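PDB 2WK1: demethyldecarbamoylnovobiocin O-methyltransferase from Streptomyces caeruleus, which transfers a methyl group from S-adenosyl-L-methionine to the 4-hydroxyl of the noviose sugar, the penultimate step of novobiocin biosynthesis. Local coordinates for residues A[88-93]-A[269-274]. Numbering follows the deposited sequence. Where two conformers were deposited one is given.
Sequences IKRLEN and ITIDRD. With SO4 (sulfate ion), chain D.
A salt-bridge network of Arg90, Asp272 and Asp274 ties helix 87-103 to the loop that joins strand 269-270, at the sheet's edge, to its antiparallel neighbour 276-279. Arg90 NE donates to Asp272 OD2 at 2.7 Å. The bond is almost straight, 176°, and lies in the guanidinium plane. OD2 receives it on its syn lone pair, although the carboxylate plane is turned 75° from that of the guanidinium. A bend at chi3 of Arg90 (-83°) swings the guanidinium round to this oxygen. Water 1 bridges the same pair by a second route: it accepts from Arg90 N and is also hydrogen-bonded to Asp272 OD2. The other oxygen of Asp272 folds back on its own loop. Asp272 OD1 accepts from Asp274 N at 2.9 Å, an Asx turn, and also from Gly275 N. Asp274 CB lies over one guanidinium face, offset toward its rim, and Asp274 OD2 makes a long, purely electrostatic pair with Arg90 NH2 at 3.8 Å. The stronger partner of Asp274 OD2 is Arg76.

The sheet has the strand order 3-2-1-4-5-7-6 of a Rossmann-like class I methyltransferase, with only 276-279 reversed; the loop leads into that strand. Arg90 also reaches the predicted magnesium site, where NH1 forms a salt bridge with Asp243. NH2 is held by the carbonyls of Glu74 and Gly75, so the whole guanidinium is fixed.

Beside the charges, Ile271 packs on the helix. Ile271 CG2 lies 3.8 Å from Arg90 CG and close to Lys89 O. Ile271 CD1 lies 3.4 Å from Asn93 OD1. The Asn93 side chain crosses Ile271 at about a right angle. Tyr277 and Ile241 of the sheet touch both residues. The extended Lys89 chain passes Asp272 CB, with Lys89 CD 4.0 Å away.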
loop_
_atom_site.group_PDB
_atom_site.type_symbol
_atom_site.label_atom_id
_atom_site.label_comp_id
_atom_site.label_asym_id
_atom_site.label_seq_id
_atom_site.Cartn_x
_atom_site.Cartn_y
_atom_site.Cartn_z
ATOM N N ILE A 88 13.747 0.135 -1.592
ATOM C CA ILE A 88 13.509 -0.094 -0.175
ATOM C C ILE A 88 14.649 0.429 0.718
ATOM O O ILE A 88 14.398 1.049 1.756
ATOM C CB ILE A 88 13.260 -1.596 0.121
ATOM C CG1 ILE A 88 11.984 -2.091 -0.589
ATOM C CG2 ILE A 88 13.214 -1.880 1.616
ATOM C CD1 ILE A 88 10.668 -1.525 -0.116
ATOM N N LYS A 89 15.909 0.158 0.352
ATOM C CA LYS A 89 17.008 0.575 1.209
ATOM C C LYS A 89 17.088 2.105 1.339
ATOM O O LYS A 89 17.324 2.626 2.423
ATOM C CB LYS A 89 18.326 -0.008 0.740
ATOM C CG LYS A 89 18.411 -1.531 0.951
ATOM C CD LYS A 89 19.746 -2.113 0.533
ATOM C CE LYS A 89 19.834 -3.622 0.708
ATOM N NZ LYS A 89 21.255 -4.051 0.458
ATOM N N ARG A 90 16.905 2.833 0.240
ATOM C CA ARG A 90 16.923 4.279 0.324
ATOM C C ARG A 90 15.677 4.835 1.052
ATOM O O ARG A 90 15.779 5.857 1.733
ATOM C CB ARG A 90 17.178 4.950 -1.029
ATOM C CG ARG A 90 18.664 5.132 -1.321
ATOM C CD ARG A 90 18.973 5.576 -2.754
ATOM N NE ARG A 90 19.003 4.447 -3.654
ATOM C CZ ARG A 90 18.620 4.452 -4.931
ATOM N NH1 ARG A 90 18.116 5.523 -5.507
ATOM N NH2 ARG A 90 18.702 3.340 -5.628
ATOM N N LEU A 91 14.531 4.173 0.932
ATOM C CA LEU A 91 13.368 4.580 1.756
ATOM C C LEU A 91 13.635 4.346 3.240
ATOM O O LEU A 91 13.313 5.181 4.072
ATOM C CB LEU A 91 12.099 3.838 1.311
ATOM C CG LEU A 91 11.468 4.269 -0.011
ATOM C CD1 LEU A 91 10.488 3.197 -0.503
ATOM C CD2 LEU A 91 10.790 5.635 0.064
ATOM N N GLU A 92 14.231 3.196 3.561
ATOM C CA GLU A 92 14.582 2.920 4.943
ATOM C C GLU A 92 15.573 3.947 5.502
ATOM O O GLU A 92 15.478 4.335 6.659
ATOM C CB GLU A 92 15.103 1.479 5.123
ATOM C CG GLU A 92 14.004 0.424 4.971
ATOM C CD GLU A 92 14.484 -1.042 4.899
ATOM O OE1 GLU A 92 15.651 -1.312 4.500
ATOM O OE2 GLU A 92 13.647 -1.940 5.188
ATOM N N ASN A 93 16.508 4.404 4.666
ATOM C CA ASN A 93 17.418 5.476 5.070
ATOM C C ASN A 93 16.689 6.769 5.411
ATOM O O ASN A 93 17.016 7.435 6.385
ATOM C CB ASN A 93 18.459 5.696 3.969
ATOM C CG ASN A 93 19.291 6.949 4.178
ATOM O OD1 ASN A 93 19.033 7.960 3.523
ATOM N ND2 ASN A 93 20.249 6.903 5.102
ATOM N N ILE A 269 28.562 8.061 4.426
ATOM C CA ILE A 269 28.172 6.711 4.754
ATOM C C ILE A 269 27.312 6.141 3.660
ATOM O O ILE A 269 26.407 6.792 3.181
ATOM C CB ILE A 269 27.185 6.655 6.204
ATOM C CG1 ILE A 269 27.950 7.355 7.303
ATOM C CG2 ILE A 269 26.712 5.255 6.428
ATOM C CD1 ILE A 269 27.120 8.092 8.265
ATOM N N THR A 270 27.588 4.921 3.256
ATOM C CA THR A 270 26.821 4.335 2.179
ATOM C C THR A 270 25.453 3.849 2.624
ATOM O O THR A 270 25.246 3.513 3.798
ATOM C CB THR A 270 27.544 3.166 1.499
ATOM O OG1 THR A 270 27.431 1.993 2.326
ATOM C CG2 THR A 270 29.015 3.478 1.163
ATOM N N ILE A 271 24.526 3.804 1.662
ATOM C CA ILE A 271 23.175 3.270 1.867
ATOM C C ILE A 271 22.944 1.943 1.148
ATOM O O ILE A 271 22.500 0.959 1.734
ATOM C CB ILE A 271 22.110 4.293 1.387
ATOM C CG1 ILE A 271 22.249 5.608 2.149
ATOM C CG2 ILE A 271 20.727 3.694 1.556
ATOM C CD1 ILE A 271 21.578 6.815 1.539
ATOM N N ASP A 272 23.257 1.940 -0.126
ATOM C CA ASP A 272 23.013 0.781 -0.981
ATOM C C ASP A 272 24.103 0.718 -2.051
ATOM O O ASP A 272 25.270 0.989 -1.725
ATOM C CB ASP A 272 21.562 0.759 -1.508
ATOM C CG ASP A 272 21.155 2.028 -2.249
ATOM O OD1 ASP A 272 22.013 2.874 -2.573
ATOM O OD2 ASP A 272 19.948 2.147 -2.536
ATOM N N ARG A 273 23.774 0.381 -3.295
ATOM C CA ARG A 273 24.780 0.385 -4.355
ATOM C C ARG A 273 24.944 1.770 -4.971
ATOM O O ARG A 273 25.781 1.931 -5.882
ATOM C CB ARG A 273 24.398 -0.611 -5.455
ATOM C CG ARG A 273 24.197 -2.015 -4.914
ATOM C CD ARG A 273 23.913 -2.988 -6.029
ATOM N NE ARG A 273 25.054 -3.300 -6.889
ATOM C CZ ARG A 273 25.836 -4.373 -6.769
ATOM N NH1 ARG A 273 25.703 -5.213 -5.758
ATOM N NH2 ARG A 273 26.804 -4.567 -7.649
ATOM N N ASP A 274 24.169 2.768 -4.511
ATOM C CA ASP A 274 24.121 4.093 -5.147
ATOM C C ASP A 274 24.262 5.257 -4.175
ATOM O O ASP A 274 25.104 6.150 -4.372
ATOM C CB ASP A 274 22.828 4.268 -5.915
ATOM C CG ASP A 274 22.761 3.358 -7.112
ATOM O OD1 ASP A 274 23.462 3.629 -8.130
ATOM O OD2 ASP A 274 22.035 2.345 -7.048
HETATM S S SO4 D . 26.714 -1.649 -9.872
HETATM O O1 SO4 D . 28.169 -1.502 -9.908
HETATM O O2 SO4 D . 26.285 -1.072 -8.609
HETATM O O3 SO4 D . 26.409 -3.090 -9.934
HETATM O O4 SO4 D . 26.091 -0.960 -11.001
HETATM O O HOH W 1 17.232 1.469 -2.264
#